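Long-range contacts in carboxysome assembly protein CcmN (Synechococcus elongatus, PDB 7D6C), which is required for carboxysome formation, binding the RuBisCO-binding protein CcmM through its N-terminal part and the shell protein CcmK2 through its C-terminal peptide: residues D43-I48 with G64-I69; T98-S103 with L115-T120. All coordinates share one frame; numbering follows the deposited sequence.

Contact 1: D43-I48 with G64-I69; sequences DSRIEI and GGAIII
Arg45 and Ala66 face each other across two parallel strands whose axes diverge by only 8°. The Arg45 chain is extended from CG to NE; beyond it, one face of the guanidinium lies over the methyl of Ala66, whose CB sits 3.7 Å from the guanidinium plane and toward its rim. Glu47 CD lies in that plane at its edge, where NH1 and Glu47 OE1 form a salt bridge whose apparent shortness is doubtful at this resolution. With CG anti to the backbone N (chi1 -176°), the extended Glu47 lies side by side with Ile68. Glu47 OE1 passes 3.7 Å from Ile68 CG1, while Glu47 CB is 3.8 Å from the same carbon.

The other sheet face carries Ile46, Ile67, Ile48 and Ile69. Ile48 and Ile69 point the same way, with their CG1 atoms 4.1 Å apart. These isoleucines turn into the beta-helix interior, where Ile60 and Ala62 meet Ile46 and Ile67, Ile81 meets Ile67 and Ile69, and Val30 meets Ile48.

The backbones are laced by Ile67 N to Arg45 O (3.1 Å), Glu47 N to Ile67 O (2.8 Å) and Ile69 N to Glu47 O (2.8 Å). At the corner before strand 66-69, Gly65 N donates to Ser44 OG (2.9 Å), a nearly straight bond of 163°.

The chemistry is two-sided: inside, branched aliphatic groups line up side by side from coil to coil; outside, Arg45 and Glu47 are oppositely charged neighbours, which would tend to keep both ionised, while Ala66 and Ile68 lie against their flat and aliphatic parts.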
# COMPACT_ATOMS: atom_id res chain seq x y z
N ASP F 43 9.61 -6.46 -20.87
CA ASP F 43 10.91 -7.05 -20.62
C ASP F 43 10.96 -7.83 -19.31
O ASP F 43 12.04 -7.99 -18.73
CB ASP F 43 11.97 -5.94 -20.59
CG ASP F 43 11.70 -4.92 -19.49
OD1 ASP F 43 10.53 -4.49 -19.31
OD2 ASP F 43 12.68 -4.55 -18.81
N SER F 44 9.83 -8.31 -18.82
CA SER F 44 9.75 -8.64 -17.41
C SER F 44 8.66 -9.66 -17.15
O SER F 44 7.68 -9.78 -17.91
CB SER F 44 9.52 -7.37 -16.59
OG SER F 44 10.70 -6.59 -16.54
N ARG F 45 8.83 -10.38 -16.04
CA ARG F 45 7.87 -11.38 -15.62
C ARG F 45 7.84 -11.45 -14.09
O ARG F 45 8.82 -11.13 -13.41
CB ARG F 45 8.23 -12.75 -16.18
CG ARG F 45 9.61 -13.17 -15.73
CD ARG F 45 9.93 -14.61 -16.00
NE ARG F 45 11.33 -14.82 -15.69
CZ ARG F 45 11.78 -15.63 -14.74
NH1 ARG F 45 10.90 -16.35 -14.03
NH2 ARG F 45 13.10 -15.74 -14.50
N ILE F 46 6.71 -11.94 -13.57
CA ILE F 46 6.54 -12.22 -12.15
C ILE F 46 6.42 -13.73 -11.98
O ILE F 46 5.71 -14.38 -12.75
CB ILE F 46 5.31 -11.48 -11.58
CG1 ILE F 46 5.60 -9.97 -11.49
CG2 ILE F 46 4.89 -12.03 -10.20
CD1 ILE F 46 4.38 -9.12 -11.14
N GLU F 47 7.11 -14.27 -10.98
CA GLU F 47 7.09 -15.70 -10.69
C GLU F 47 6.87 -15.90 -9.20
O GLU F 47 7.63 -15.37 -8.39
CB GLU F 47 8.40 -16.37 -11.13
CG GLU F 47 8.48 -17.90 -10.98
CD GLU F 47 9.86 -18.49 -11.36
OE1 GLU F 47 10.64 -17.82 -12.08
OE2 GLU F 47 10.17 -19.63 -10.95
N ILE F 48 5.82 -16.65 -8.84
CA ILE F 48 5.42 -16.86 -7.45
C ILE F 48 5.37 -18.36 -7.19
O ILE F 48 4.66 -19.08 -7.88
CB ILE F 48 4.05 -16.21 -7.15
CG1 ILE F 48 4.08 -14.71 -7.44
CG2 ILE F 48 3.57 -16.50 -5.74
CD1 ILE F 48 2.74 -14.18 -7.75
N GLY F 64 12.58 -4.35 -15.65
CA GLY F 64 13.93 -4.72 -16.03
C GLY F 64 14.34 -6.12 -15.66
O GLY F 64 15.54 -6.39 -15.48
N GLY F 65 13.39 -7.03 -15.52
CA GLY F 65 13.77 -8.35 -15.11
C GLY F 65 12.59 -9.05 -14.46
O GLY F 65 11.45 -8.88 -14.88
N ALA F 66 12.90 -9.85 -13.44
CA ALA F 66 11.89 -10.69 -12.82
C ALA F 66 11.74 -10.36 -11.34
O ALA F 66 12.69 -9.94 -10.68
CB ALA F 66 12.23 -12.18 -12.97
N ILE F 67 10.53 -10.56 -10.84
CA ILE F 67 10.30 -10.68 -9.40
C ILE F 67 9.94 -12.13 -9.15
O ILE F 67 9.09 -12.69 -9.85
CB ILE F 67 9.20 -9.73 -8.92
CG1 ILE F 67 9.51 -8.29 -9.36
CG2 ILE F 67 9.06 -9.83 -7.42
CD1 ILE F 67 8.55 -7.25 -8.88
N ILE F 68 10.61 -12.76 -8.19
CA ILE F 68 10.38 -14.16 -7.88
C ILE F 68 10.10 -14.25 -6.39
O ILE F 68 10.99 -14.00 -5.56
CB ILE F 68 11.57 -15.05 -8.26
CG1 ILE F 68 11.74 -15.09 -9.78
CG2 ILE F 68 11.38 -16.46 -7.72
CD1 ILE F 68 13.18 -15.19 -10.21
N ILE F 69 8.87 -14.59 -6.04
CA ILE F 69 8.49 -14.86 -4.66
C ILE F 69 8.63 -16.37 -4.49
O ILE F 69 7.89 -17.14 -5.11
CB ILE F 69 7.07 -14.38 -4.35
CG1 ILE F 69 6.83 -13.01 -4.97
CG2 ILE F 69 6.79 -14.36 -2.84
CD1 ILE F 69 7.91 -12.01 -4.65

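Contact 2: T98-S103 with L115-T120; sequences TLVNTS and LLSAET
The terminal rung of a parallel beta-helix sheet is formed where Thr98, Leu99 and Val100 pair with Leu115, Leu116 and Ser117, strand 115-117 being the outermost of this sheet within the chain. Leu116 N donates to Thr98 O (2.8 Å), Leu116 O accepts from Val100 N (2.7 Å), and Ala118 N reaches Val100 O (3.1 Å).

Leu99 and Leu116 lie side by side on the inward face, CD2 to CD2 at 3.7 Å, and both touch Ile104. This leucine-on-leucine alignment fits the inward ladders of the left-handed beta-helix built from hexapeptide repeats, to which the sequence and three-sheet topology point.

Thr98 and Leu115 form the matching pair on the outer face, where Thr98 CG2 meets Leu115 CD1 at 3.8 Å. Val100 CB faces Ser117 CB at 3.7 Å. This outer face meets the chain of another protein: Thr98 OG1 hydrogen-bonds to a polar and a basic side chain there, and an aromatic side chain packs on Val100.

Beyond the strand, Asn101 adopts a left-handed backbone conformation (phi 53°) that turns the chain, and its OD1 accepts from Gln84 N. Thr102 OG1, placed between its own N and carbonyl carbon (chi1 39°), lies 2.9 Å from Leu116 O in a weak bond whose proton could instead serve Val100 O. The CG2 methyl of Thr102 rests against Ala118 CB at 3.9 Å.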
# COMPACT_ATOMS: atom_id res chain seq x y z
N THR F 98 8.20 -2.00 1.62
CA THR F 98 8.57 -1.64 0.25
C THR F 98 9.95 -2.20 -0.10
O THR F 98 10.94 -1.91 0.59
CB THR F 98 8.54 -0.14 0.08
OG1 THR F 98 7.17 0.28 0.04
CG2 THR F 98 9.25 0.26 -1.21
N LEU F 99 10.02 -3.01 -1.16
CA LEU F 99 11.28 -3.50 -1.72
C LEU F 99 11.42 -2.95 -3.13
O LEU F 99 10.58 -3.23 -3.98
CB LEU F 99 11.32 -5.02 -1.78
CG LEU F 99 11.08 -5.84 -0.52
CD1 LEU F 99 11.00 -7.32 -0.89
CD2 LEU F 99 12.19 -5.62 0.46
N VAL F 100 12.50 -2.18 -3.37
CA VAL F 100 12.79 -1.56 -4.68
C VAL F 100 14.15 -2.05 -5.16
O VAL F 100 15.19 -1.57 -4.68
CB VAL F 100 12.79 -0.03 -4.62
CG1 VAL F 100 12.84 0.50 -6.03
CG2 VAL F 100 11.55 0.48 -3.90
N ASN F 101 14.15 -2.96 -6.13
CA ASN F 101 15.38 -3.56 -6.66
C ASN F 101 16.22 -4.16 -5.53
O ASN F 101 17.45 -4.06 -5.53
CB ASN F 101 16.20 -2.55 -7.47
CG ASN F 101 15.54 -2.15 -8.81
OD1 ASN F 101 15.09 -3.00 -9.57
ND2 ASN F 101 15.49 -0.84 -9.09
N THR F 102 15.56 -4.78 -4.54
CA THR F 102 16.25 -5.42 -3.42
C THR F 102 15.55 -6.73 -3.06
O THR F 102 14.31 -6.83 -3.13
CB THR F 102 16.32 -4.49 -2.18
OG1 THR F 102 15.09 -3.76 -2.05
CG2 THR F 102 17.46 -3.48 -2.30
N SER F 103 16.34 -7.74 -2.67
CA SER F 103 15.89 -9.12 -2.46
C SER F 103 15.99 -9.53 -1.00
O SER F 103 16.68 -8.90 -0.19
CB SER F 103 16.72 -10.09 -3.32
OG SER F 103 16.87 -9.65 -4.66
N LEU F 115 11.38 0.03 4.30
CA LEU F 115 11.65 0.71 3.03
C LEU F 115 13.05 0.31 2.61
O LEU F 115 14.03 0.78 3.20
CB LEU F 115 11.52 2.22 3.19
CG LEU F 115 12.10 3.01 2.03
CD1 LEU F 115 11.20 2.78 0.84
CD2 LEU F 115 12.22 4.51 2.38
N LEU F 116 13.14 -0.57 1.61
CA LEU F 116 14.42 -1.07 1.11
C LEU F 116 14.53 -0.71 -0.36
O LEU F 116 13.80 -1.27 -1.19
CB LEU F 116 14.52 -2.58 1.32
CG LEU F 116 15.05 -3.09 2.67
CD1 LEU F 116 14.41 -2.38 3.84
CD2 LEU F 116 14.83 -4.59 2.81
N SER F 117 15.43 0.23 -0.70
CA SER F 117 15.51 0.76 -2.06
C SER F 117 16.96 0.99 -2.47
O SER F 117 17.63 1.87 -1.92
CB SER F 117 14.72 2.06 -2.19
OG SER F 117 15.14 2.78 -3.34
N ALA F 118 17.42 0.23 -3.47
CA ALA F 118 18.66 0.47 -4.19
C ALA F 118 18.36 1.08 -5.56
O ALA F 118 17.27 0.87 -6.12
CB ALA F 118 19.46 -0.83 -4.34
N GLU F 119 19.34 1.81 -6.10
CA GLU F 119 19.13 2.61 -7.32
C GLU F 119 18.87 1.72 -8.54
O GLU F 119 17.93 1.96 -9.31
CB GLU F 119 20.34 3.52 -7.58
CG GLU F 119 20.75 4.41 -6.41
CD GLU F 119 21.52 3.66 -5.34
OE1 GLU F 119 22.43 2.87 -5.70
OE2 GLU F 119 21.20 3.83 -4.14
N THR F 120 19.72 0.71 -8.72
CA THR F 120 19.71 -0.27 -9.80
C THR F 120 20.74 -1.36 -9.50
O THR F 120 21.79 -1.07 -8.92
CB THR F 120 20.00 0.40 -11.15
OG1 THR F 120 19.95 -0.59 -12.20
CG2 THR F 120 21.34 1.14 -11.15

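Overall arrangement
Contact 1 closes before contact 2 opens along the chain, and their centres lie 14 Å apart with nearest atoms about 7 Å apart. They belong to different parallel sheets of one beta-helix: 45-48 and 66-69 are the middle strands of a four-stranded sheet, whereas 98-100 and 115-117 end a six-stranded one. Strand 80-82 links them, since it neighbours 98-100 in its sheet while Ile81 touches both Ile67 and Leu99 in the interior. No other chain of the assembly touches contact 1, but another protein packs on contact 2, consistent with this N-terminal domain being the part that binds CcmM.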